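Local coordinates for protein 1-pyrroline-5-carboxylate dehydrogenase (Thermus thermophilus, PDB 1UZB) that probably oxidises glutamate gamma-semialdehyde, the open form of 1-pyrroline-5-carboxylate, to glutamate with NAD+ as the hydride acceptor, at residues W84-T89 with G201-A206; E143-A148 with L500-L505; F170-G175 with F506-A511. All coordinates share one frame; numbering follows the deposited sequence. Where two conformers were deposited one is given.

Contact 1 of 3, residues W84-T89 with G201-A206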
loop_
_atom_site.group_PDB
_atom_site.type_symbol
_atom_site.label_atom_id
_atom_site.label_comp_id
_atom_site.label_asym_id
_atom_site.label_seq_id
_atom_site.Cartn_x
_atom_site.Cartn_y
_atom_site.Cartn_z
ATOM N N TRP A 84 25.509 -31.114 -0.553
ATOM C CA TRP A 84 26.285 -29.964 -0.107
ATOM C C TRP A 84 27.005 -29.307 -1.272
ATOM O O TRP A 84 27.129 -28.086 -1.326
ATOM C CB TRP A 84 27.293 -30.359 0.974
ATOM C CG TRP A 84 26.679 -30.409 2.336
ATOM C CD1 TRP A 84 26.439 -31.519 3.090
ATOM C CD2 TRP A 84 26.188 -29.294 3.093
ATOM N NE1 TRP A 84 25.827 -31.167 4.269
ATOM C CE2 TRP A 84 25.661 -29.808 4.297
ATOM C CE3 TRP A 84 26.145 -27.911 2.870
ATOM C CZ2 TRP A 84 25.095 -28.988 5.280
ATOM C CZ3 TRP A 84 25.579 -27.090 3.855
ATOM C CH2 TRP A 84 25.063 -27.638 5.042
ATOM N N LYS A 85 27.483 -30.120 -2.207
ATOM C CA LYS A 85 28.166 -29.576 -3.371
ATOM C C LYS A 85 27.175 -28.738 -4.182
ATOM O O LYS A 85 27.506 -27.655 -4.665
ATOM C CB LYS A 85 28.729 -30.712 -4.229
ATOM C CG LYS A 85 29.546 -30.245 -5.417
ATOM C CD LYS A 85 30.121 -31.421 -6.182
ATOM C CE LYS A 85 30.973 -30.948 -7.346
ATOM N NZ LYS A 85 32.122 -30.123 -6.880
ATOM N N ALA A 86 25.949 -29.237 -4.315
ATOM C CA ALA A 86 24.920 -28.525 -5.061
ATOM C C ALA A 86 24.514 -27.236 -4.345
ATOM O O ALA A 86 24.299 -26.198 -4.979
ATOM C CB ALA A 86 23.702 -29.423 -5.252
ATOM N N PHE A 87 24.417 -27.304 -3.023
ATOM C CA PHE A 87 24.031 -26.144 -2.229
ATOM C C PHE A 87 24.905 -24.927 -2.515
ATOM O O PHE A 87 24.405 -23.804 -2.600
ATOM C CB PHE A 87 24.101 -26.481 -0.740
ATOM C CG PHE A 87 23.773 -25.324 0.160
ATOM C CD1 PHE A 87 22.475 -24.820 0.231
ATOM C CD2 PHE A 87 24.761 -24.734 0.939
ATOM C CE1 PHE A 87 22.173 -23.746 1.069
ATOM C CE2 PHE A 87 24.469 -23.661 1.780
ATOM C CZ PHE A 87 23.175 -23.167 1.845
ATOM N N LYS A 88 26.208 -25.156 -2.670
ATOM C CA LYS A 88 27.151 -24.069 -2.926
ATOM C C LYS A 88 26.730 -23.135 -4.051
ATOM O O LYS A 88 26.950 -21.926 -3.968
ATOM C CB LYS A 88 28.549 -24.622 -3.226
ATOM C CG LYS A 88 29.308 -25.093 -1.998
ATOM C CD LYS A 88 30.707 -25.571 -2.364
ATOM C CE LYS A 88 31.511 -25.940 -1.128
ATOM N NZ LYS A 88 30.848 -27.004 -0.325
ATOM N N THR A 89 26.135 -23.689 -5.104
ATOM C CA THR A 89 25.691 -22.867 -6.226
ATOM C C THR A 89 24.182 -22.630 -6.254
ATOM O O THR A 89 23.732 -21.560 -6.652
ATOM C CB THR A 89 26.133 -23.471 -7.581
ATOM O OG1 THR A 89 25.704 -24.836 -7.669
ATOM C CG2 THR A 89 27.647 -23.399 -7.722
ATOM N N GLY A 201 16.406 -22.191 -1.663
ATOM C CA GLY A 201 17.845 -22.387 -1.728
ATOM C C GLY A 201 18.499 -23.534 -0.990
ATOM O O GLY A 201 19.719 -23.666 -1.039
ATOM N N ASN A 202 17.722 -24.353 -0.293
ATOM C CA ASN A 202 18.294 -25.494 0.415
ATOM C C ASN A 202 18.353 -26.676 -0.543
ATOM O O ASN A 202 17.786 -26.632 -1.640
ATOM C CB ASN A 202 17.415 -25.877 1.607
ATOM C CG ASN A 202 17.324 -24.784 2.645
ATOM O OD1 ASN A 202 18.242 -24.588 3.441
ATOM N ND2 ASN A 202 16.213 -24.057 2.641
ATOM N N THR A 203 19.056 -27.730 -0.137
ATOM C CA THR A 203 19.121 -28.947 -0.934
ATOM C C THR A 203 18.596 -30.051 -0.021
ATOM O O THR A 203 18.696 -29.956 1.208
ATOM C CB THR A 203 20.541 -29.246 -1.448
ATOM O OG1 THR A 203 21.442 -29.377 -0.346
ATOM C CG2 THR A 203 21.003 -28.122 -2.371
ATOM N N VAL A 204 18.028 -31.092 -0.621
ATOM C CA VAL A 204 17.393 -32.146 0.150
ATOM C C VAL A 204 17.697 -33.590 -0.229
ATOM O O VAL A 204 17.906 -33.918 -1.400
ATOM C CB VAL A 204 15.846 -31.949 0.077
ATOM C CG1 VAL A 204 15.107 -33.160 0.628
ATOM C CG2 VAL A 204 15.452 -30.694 0.831
ATOM N N ILE A 205 17.731 -34.439 0.794
ATOM C CA ILE A 205 17.891 -35.877 0.623
ATOM C C ILE A 205 16.538 -36.371 1.141
ATOM O O ILE A 205 16.202 -36.167 2.307
ATOM C CB ILE A 205 19.016 -36.461 1.496
ATOM C CG1 ILE A 205 20.358 -35.843 1.098
ATOM C CG2 ILE A 205 19.067 -37.973 1.321
ATOM C CD1 ILE A 205 21.523 -36.322 1.944
ATOM N N ALA A 206 15.753 -36.995 0.270
ATOM C CA ALA A 206 14.427 -37.461 0.657
ATOM C C ALA A 206 14.303 -38.962 0.814
ATOM O O ALA A 206 14.708 -39.727 -0.066
ATOM C CB ALA A 206 13.394 -36.965 -0.353
#
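Trp84 comes close to Thr203 through its backbone, its N lying 4.4 Å from Thr203 OG1. That hydroxyl is held by a hydrogen bond to Ala83 O, one residue earlier on helix 73-90. The side chain of Trp84 leaves the helix away from the strand; its NE1 is hydrogen-bonded to Arg252 O, and its ring forms a cation-pi pair with the Arg252 side chain. Ala86 follows, its CB directed at the strand and 4.2 Å from Thr203 CG2, and so small a side chain lets the helix surface come near the strand.

Phe87 makes the largest contribution on the helix. Thr203 CG2 settles against its backbone, 3.6 Å from Phe87 N, and also lies at the ring edge. The ring swings anti to its own backbone N (chi1 178°), which turns the CD1-CE1 side of the ring to the Gly201 carbonyl. There Phe87 CD1 and CE1 both stand 3.2 Å from Gly201 O, near the ring plane, so the oxygen faces two C-H groups. Gly201 is the C-prime residue of a Schellman motif that closes helix 188-199; its positive phi of 113° suits a residue without a side chain. The chain then turns through Asn202 into strand 203-207, part of the sheet that in aldehyde dehydrogenases belongs to the Rossmann-like NAD-binding domain.

Thr203 suits the junction because its two branches do different work: the methyl packs on Ala86 and Phe87, while the hydroxyl ties the strand back to the helix. Gly201 O, buried with no conventional polar partner in the model, meets instead the weakly positive rim of Phe87, a contact that may offset part of the cost of burying a carbonyl.

Contact 2 of 3, residues E143-A148 with L500-L505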
loop_
_atom_site.group_PDB
_atom_site.type_symbol
_atom_site.label_atom_id
_atom_site.label_comp_id
_atom_site.label_asym_id
_atom_site.label_seq_id
_atom_site.Cartn_x
_atom_site.Cartn_y
_atom_site.Cartn_z
ATOM N N GLU A 143 3.029 -24.890 -6.636
ATOM C CA GLU A 143 2.555 -23.588 -7.099
ATOM C C GLU A 143 2.588 -22.542 -5.987
ATOM O O GLU A 143 2.990 -21.396 -6.209
ATOM C CB GLU A 143 1.121 -23.705 -7.629
ATOM C CG GLU A 143 0.947 -24.550 -8.884
ATOM C CD GLU A 143 1.371 -23.831 -10.154
ATOM O OE1 GLU A 143 1.603 -22.608 -10.107
ATOM O OE2 GLU A 143 1.461 -24.492 -11.209
ATOM N N TYR A 144 2.172 -22.942 -4.789
ATOM C CA TYR A 144 2.140 -22.033 -3.653
ATOM C C TYR A 144 3.537 -21.633 -3.193
ATOM O O TYR A 144 3.838 -20.444 -3.083
ATOM C CB TYR A 144 1.376 -22.667 -2.485
ATOM C CG TYR A 144 1.137 -21.710 -1.339
ATOM C CD1 TYR A 144 0.017 -20.874 -1.317
ATOM C CD2 TYR A 144 2.056 -21.606 -0.298
ATOM C CE1 TYR A 144 -0.176 -19.958 -0.280
ATOM C CE2 TYR A 144 1.875 -20.697 0.734
ATOM C CZ TYR A 144 0.761 -19.879 0.739
ATOM O OH TYR A 144 0.590 -18.985 1.770
ATOM N N TYR A 145 4.392 -22.615 -2.927
ATOM C CA TYR A 145 5.745 -22.317 -2.467
ATOM C C TYR A 145 6.571 -21.547 -3.503
ATOM O O TYR A 145 7.423 -20.741 -3.134
ATOM C CB TYR A 145 6.457 -23.607 -2.041
ATOM C CG TYR A 145 5.859 -24.268 -0.807
ATOM C CD1 TYR A 145 5.926 -25.649 -0.637
ATOM C CD2 TYR A 145 5.222 -23.512 0.184
ATOM C CE1 TYR A 145 5.374 -26.269 0.482
ATOM C CE2 TYR A 145 4.659 -24.123 1.313
ATOM C CZ TYR A 145 4.738 -25.500 1.452
ATOM O OH TYR A 145 4.157 -26.119 2.538
ATOM N N ALA A 146 6.321 -21.771 -4.793
ATOM C CA ALA A 146 7.058 -21.038 -5.823
ATOM C C ALA A 146 6.790 -19.541 -5.663
ATOM O O ALA A 146 7.694 -18.718 -5.798
ATOM C CB ALA A 146 6.627 -21.492 -7.206
ATOM N N ARG A 147 5.535 -19.200 -5.388
ATOM C CA ARG A 147 5.126 -17.813 -5.208
ATOM C C ARG A 147 5.533 -17.271 -3.841
ATOM O O ARG A 147 6.041 -16.158 -3.730
ATOM C CB ARG A 147 3.607 -17.690 -5.377
ATOM C CG ARG A 147 3.113 -17.945 -6.802
ATOM C CD ARG A 147 1.591 -18.057 -6.836
ATOM N NE ARG A 147 1.033 -18.123 -8.189
ATOM C CZ ARG A 147 1.107 -19.177 -8.995
ATOM N NH1 ARG A 147 0.563 -19.127 -10.202
ATOM N NH2 ARG A 147 1.716 -20.283 -8.598
ATOM N N ALA A 148 5.313 -18.062 -2.801
ATOM C CA ALA A 148 5.642 -17.631 -1.451
ATOM C C ALA A 148 7.127 -17.330 -1.279
ATOM O O ALA A 148 7.500 -16.402 -0.556
ATOM C CB ALA A 148 5.199 -18.686 -0.446
ATOM N N LEU A 500 2.698 -19.034 4.096
ATOM C CA LEU A 500 3.899 -18.229 3.918
ATOM C C LEU A 500 4.945 -18.536 4.989
ATOM O O LEU A 500 6.132 -18.621 4.693
ATOM C CB LEU A 500 3.538 -16.740 3.962
ATOM C CG LEU A 500 2.583 -16.240 2.872
ATOM C CD1 LEU A 500 2.148 -14.817 3.177
ATOM C CD2 LEU A 500 3.264 -16.316 1.520
ATOM N N ASP A 501 4.493 -18.712 6.226
ATOM C CA ASP A 501 5.383 -18.986 7.352
ATOM C C ASP A 501 6.219 -20.249 7.209
ATOM O O ASP A 501 7.278 -20.361 7.818
ATOM C CB ASP A 501 4.583 -19.086 8.658
ATOM C CG ASP A 501 4.165 -17.735 9.200
ATOM O OD1 ASP A 501 4.444 -16.705 8.547
ATOM O OD2 ASP A 501 3.554 -17.710 10.291
ATOM N N TYR A 502 5.751 -21.202 6.413
ATOM C CA TYR A 502 6.485 -22.452 6.257
ATOM C C TYR A 502 7.909 -22.245 5.759
ATOM O O TYR A 502 8.848 -22.836 6.288
ATOM C CB TYR A 502 5.745 -23.379 5.292
ATOM C CG TYR A 502 6.245 -24.810 5.281
ATOM C CD1 TYR A 502 6.114 -25.622 6.407
ATOM C CD2 TYR A 502 6.769 -25.377 4.120
ATOM C CE1 TYR A 502 6.477 -26.965 6.377
ATOM C CE2 TYR A 502 7.135 -26.723 4.075
ATOM C CZ TYR A 502 6.979 -27.509 5.206
ATOM O OH TYR A 502 7.282 -28.852 5.155
ATOM N N LEU A 503 8.079 -21.395 4.751
ATOM C CA LEU A 503 9.405 -21.179 4.187
ATOM C C LEU A 503 10.404 -20.503 5.124
ATOM O O LEU A 503 11.610 -20.723 5.008
ATOM C CB LEU A 503 9.294 -20.403 2.869
ATOM C CG LEU A 503 8.365 -21.038 1.825
ATOM C CD1 LEU A 503 8.431 -20.240 0.534
ATOM C CD2 LEU A 503 8.765 -22.489 1.574
ATOM N N ARG A 504 9.911 -19.693 6.055
ATOM C CA ARG A 504 10.790 -19.010 7.003
ATOM C C ARG A 504 11.580 -20.017 7.842
ATOM O O ARG A 504 12.683 -19.726 8.312
ATOM C CB ARG A 504 9.965 -18.114 7.932
ATOM C CG ARG A 504 10.787 -17.365 8.979
ATOM C CD ARG A 504 11.706 -16.357 8.322
ATOM N NE ARG A 504 12.552 -15.650 9.279
ATOM C CZ ARG A 504 13.651 -16.155 9.831
ATOM N NH1 ARG A 504 14.349 -15.423 10.687
ATOM N NH2 ARG A 504 14.059 -17.385 9.529
ATOM N N LEU A 505 11.000 -21.199 8.030
ATOM C CA LEU A 505 11.627 -22.257 8.813
ATOM C C LEU A 505 12.916 -22.776 8.186
ATOM O O LEU A 505 13.766 -23.351 8.871
ATOM C CB LEU A 505 10.654 -23.424 8.970
ATOM C CG LEU A 505 9.321 -23.119 9.654
ATOM C CD1 LEU A 505 8.419 -24.335 9.546
ATOM C CD2 LEU A 505 9.551 -22.736 11.104
#
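Tyr145 and Tyr502 meet where helix 128-149 is crossed by the short, weakly bonded helix 500-504, a helix-helix packing at -67° within the aldehyde dehydrogenase fold. Their ring planes are almost parallel, inclined by 14°, but have slid past one another: the centroids are 5.2 Å apart and the rings barely overlap. The phenol end of Tyr145 therefore does the touching, with its OH 3.1 Å from Tyr502 CD2. Tyr502 leaves its helix with CG anti to the backbone N (chi1 -167°), which brings the CD2 side of its ring to the Tyr145 phenol; its own hydroxyl is hydrogen-bonded to Asn257 ND2.

Leu503 slants across Tyr145 and divides its methyls between two neighbours. CD2 lies 3.9 Å from Tyr145 CD2, and CD1 reaches one turn further along the helix to sit 3.7 Å from Ala148 CB. Leu500 reaches the same alanine with one methyl, CD2, 3.6 Å from Ala148 CB. The lone CB of Ala148 thus meets a methyl from each leucine, and so short a side chain suits the close approach of the two helices here. Tyr144 stands at about a right angle to Leu500, its OH against Leu500 CG at 3.6 Å and Leu500 N at the edge of its ring.

On the long helix, Glu143 and Arg147 form a salt bridge one turn apart. Arg147 NH2 bonds nearly straight to the anti lone pair of Glu143 OE1 and also reaches Glu143 O from above the carbonyl plane; Glu143 OE2 is paired with Arg110. Beyond the short helix lies the second subunit: Asp501 pairs with Arg504 of that subunit, and Arg504 with its Asp501.

The buried phenol of Tyr145 is not left to carbon contacts alone: its OH accepts a hydrogen bond from Gly498 N, just before the short helix.

Contact 3 of 3, residues F170-G175 with F506-A511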
loop_
_atom_site.group_PDB
_atom_site.type_symbol
_atom_site.label_atom_id
_atom_site.label_comp_id
_atom_site.label_asym_id
_atom_site.label_seq_id
_atom_site.Cartn_x
_atom_site.Cartn_y
_atom_site.Cartn_z
ATOM N N PHE A 170 18.800 -9.656 5.237
ATOM C CA PHE A 170 18.244 -10.548 4.235
ATOM C C PHE A 170 18.326 -12.003 4.663
ATOM O O PHE A 170 19.092 -12.363 5.558
ATOM C CB PHE A 170 18.967 -10.353 2.892
ATOM C CG PHE A 170 20.468 -10.466 2.977
ATOM C CD1 PHE A 170 21.257 -9.354 3.271
ATOM C CD2 PHE A 170 21.094 -11.682 2.743
ATOM C CE1 PHE A 170 22.651 -9.459 3.327
ATOM C CE2 PHE A 170 22.481 -11.795 2.797
ATOM C CZ PHE A 170 23.260 -10.681 3.086
ATOM N N TYR A 171 17.526 -12.836 4.009
ATOM C CA TYR A 171 17.493 -14.254 4.312
ATOM C C TYR A 171 18.385 -15.082 3.409
ATOM O O TYR A 171 18.630 -14.737 2.248
ATOM C CB TYR A 171 16.064 -14.789 4.205
ATOM C CG TYR A 171 15.103 -14.119 5.147
ATOM C CD1 TYR A 171 14.124 -13.248 4.673
ATOM C CD2 TYR A 171 15.183 -14.342 6.520
ATOM C CE1 TYR A 171 13.249 -12.609 5.546
ATOM C CE2 TYR A 171 14.313 -13.711 7.402
ATOM C CZ TYR A 171 13.350 -12.847 6.907
ATOM O OH TYR A 171 12.485 -12.221 7.772
ATOM N N VAL A 172 18.874 -16.181 3.968
ATOM C CA VAL A 172 19.703 -17.106 3.224
ATOM C C VAL A 172 19.312 -18.516 3.643
ATOM O O VAL A 172 18.896 -18.746 4.782
ATOM C CB VAL A 172 21.196 -16.844 3.488
ATOM C CG1 VAL A 172 21.519 -15.420 3.082
ATOM C CG2 VAL A 172 21.534 -17.059 4.954
ATOM N N PRO A 173 19.391 -19.473 2.712
ATOM C CA PRO A 173 19.038 -20.859 3.027
ATOM C C PRO A 173 20.029 -21.468 4.013
ATOM O O PRO A 173 21.145 -20.969 4.176
ATOM C CB PRO A 173 19.047 -21.535 1.656
ATOM C CG PRO A 173 20.083 -20.757 0.907
ATOM C CD PRO A 173 19.789 -19.333 1.300
ATOM N N LEU A 174 19.611 -22.548 4.664
ATOM C CA LEU A 174 20.421 -23.220 5.676
ATOM C C LEU A 174 21.496 -24.160 5.148
ATOM O O LEU A 174 22.634 -24.125 5.616
ATOM C CB LEU A 174 19.509 -23.999 6.625
ATOM C CG LEU A 174 18.383 -23.213 7.300
ATOM C CD1 LEU A 174 17.475 -24.163 8.069
ATOM C CD2 LEU A 174 18.984 -22.165 8.219
ATOM N N GLY A 175 21.134 -25.014 4.197
ATOM C CA GLY A 175 22.095 -25.955 3.648
ATOM C C GLY A 175 21.410 -27.214 3.161
ATOM O O GLY A 175 20.330 -27.150 2.579
ATOM N N PHE A 506 13.071 -22.561 6.886
ATOM C CA PHE A 506 14.241 -23.054 6.172
ATOM C C PHE A 506 15.210 -21.949 5.768
ATOM O O PHE A 506 16.008 -22.108 4.839
ATOM C CB PHE A 506 13.776 -23.850 4.950
ATOM C CG PHE A 506 12.805 -24.943 5.306
ATOM C CD1 PHE A 506 11.433 -24.713 5.290
ATOM C CD2 PHE A 506 13.267 -26.179 5.739
ATOM C CE1 PHE A 506 10.537 -25.699 5.703
ATOM C CE2 PHE A 506 12.382 -27.169 6.154
ATOM C CZ PHE A 506 11.015 -26.928 6.136
ATOM N N LEU A 507 15.155 -20.840 6.500
ATOM C CA LEU A 507 16.002 -19.683 6.247
ATOM C C LEU A 507 16.588 -19.129 7.539
ATOM O O LEU A 507 16.025 -19.315 8.621
ATOM C CB LEU A 507 15.179 -18.563 5.603
ATOM C CG LEU A 507 14.563 -18.822 4.232
ATOM C CD1 LEU A 507 13.506 -17.767 3.936
ATOM C CD2 LEU A 507 15.656 -18.810 3.173
ATOM N N GLU A 508 17.728 -18.459 7.416
ATOM C CA GLU A 508 18.342 -17.783 8.545
ATOM C C GLU A 508 18.583 -16.354 8.052
ATOM O O GLU A 508 18.590 -16.107 6.842
ATOM C CB GLU A 508 19.627 -18.488 9.023
ATOM C CG GLU A 508 20.697 -18.808 7.997
ATOM C CD GLU A 508 21.772 -19.721 8.583
ATOM O OE1 GLU A 508 21.729 -19.985 9.805
ATOM O OE2 GLU A 508 22.661 -20.173 7.830
ATOM N N MET A 509 18.746 -15.412 8.975
ATOM C CA MET A 509 18.913 -14.011 8.602
ATOM C C MET A 509 20.295 -13.436 8.858
ATOM O O MET A 509 20.923 -13.723 9.878
ATOM C CB MET A 509 17.885 -13.156 9.349
ATOM C CG MET A 509 17.781 -11.720 8.840
ATOM S SD MET A 509 16.988 -10.569 9.997
ATOM C CE MET A 509 15.365 -11.286 10.164
ATOM N N LYS A 510 20.749 -12.602 7.924
ATOM C CA LYS A 510 22.034 -11.927 8.036
ATOM C C LYS A 510 21.773 -10.418 7.997
ATOM O O LYS A 510 20.922 -9.951 7.238
ATOM C CB LYS A 510 22.954 -12.325 6.877
ATOM C CG LYS A 510 24.372 -11.771 6.986
ATOM C CD LYS A 510 25.269 -12.330 5.889
ATOM C CE LYS A 510 26.702 -11.867 6.073
ATOM N NZ LYS A 510 27.596 -12.413 5.018
ATOM N N ALA A 511 22.491 -9.666 8.826
ATOM C CA ALA A 511 22.358 -8.210 8.875
ATOM C C ALA A 511 23.721 -7.613 8.556
ATOM O O ALA A 511 24.705 -7.887 9.248
ATOM C CB ALA A 511 21.897 -7.763 10.257
HETATM O O HOH W 1 23.304 -20.098 5.325
HETATM O O HOH W 2 23.135 -22.800 7.994
#
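The ring of Phe170 carries Lys510 O over one face, 4.0 Å above the plane and offset toward the rim, and the aliphatic chain of Lys510 runs alongside it, with CD 3.8 Å from Phe170 CZ. Tyr154 makes an edge-to-face pair with the same ring. On the other side of the sheet, the Tyr171 ring has Glu508 O at its edge, while Leu507 CD1 and Met509 CE approach obliquely; Met509 is bent at its third torsion (-61°), which brings CE to 3.8 Å from Tyr171 CE2.

Between these two layers of side chains the strands run antiparallel. Phe170 with Lys510 and Val172 with Glu508 are hydrogen-bonded pairs, and each of the four N-H...O bonds is 2.9 Å, the two donated by Lys510 N and Glu508 N being the straighter. Tyr171 with Met509 is the non-hydrogen-bonded pair between them.

Glu508 projects on the side of Phe170, Val172 and Lys510. Its CG, placed between its backbone N and carbonyl carbon (chi1 52°), rests 3.6 Å from Val172 CG2, and Leu174 CD2 packs on its carboxylate carbon. OE2 accepts a hydrogen bond from each of two waters, one also donating to Pro173 O and the other to Leu174 O. A carboxylate suits this place, since it can accept from both waters, and each water still has a proton for a backbone carbonyl.

The polar ends of the long side chains reach the second subunit: Tyr171 OH bonds to its Asp501, and Lys510 NZ to its Arg461 O and Phe464 O at the C-terminal end of helix 454-463. Ala511 pairs in parallel with a strand of that subunit. The whole is an antiparallel strand pair whose edge joins a sheet of the partner subunit, as in the oligomerisation region of aldehyde dehydrogenases.

From the N terminus the chain passes 84-89, 143-148 and 170-175, and then meets their partners in the same order, 201-206, 500-505 and 506-511, so every pair of contacts crosses and none nests. Contact 1 closes a loop of 111 intervening residues, bringing helix 73-90 to strand 203-207. Contacts 2 and 3 close much longer ones, of 351 and 330, returning the C-terminal region to helix 128-149 and strand 165-180. Asn202 of contact 1 bonds to Phe506 O and Gly175 N of contact 3. Segment 500-505 of contact 2 runs straight into 506-511 of contact 3, with Arg504 packed on Tyr171, and both contacts touch the second subunit.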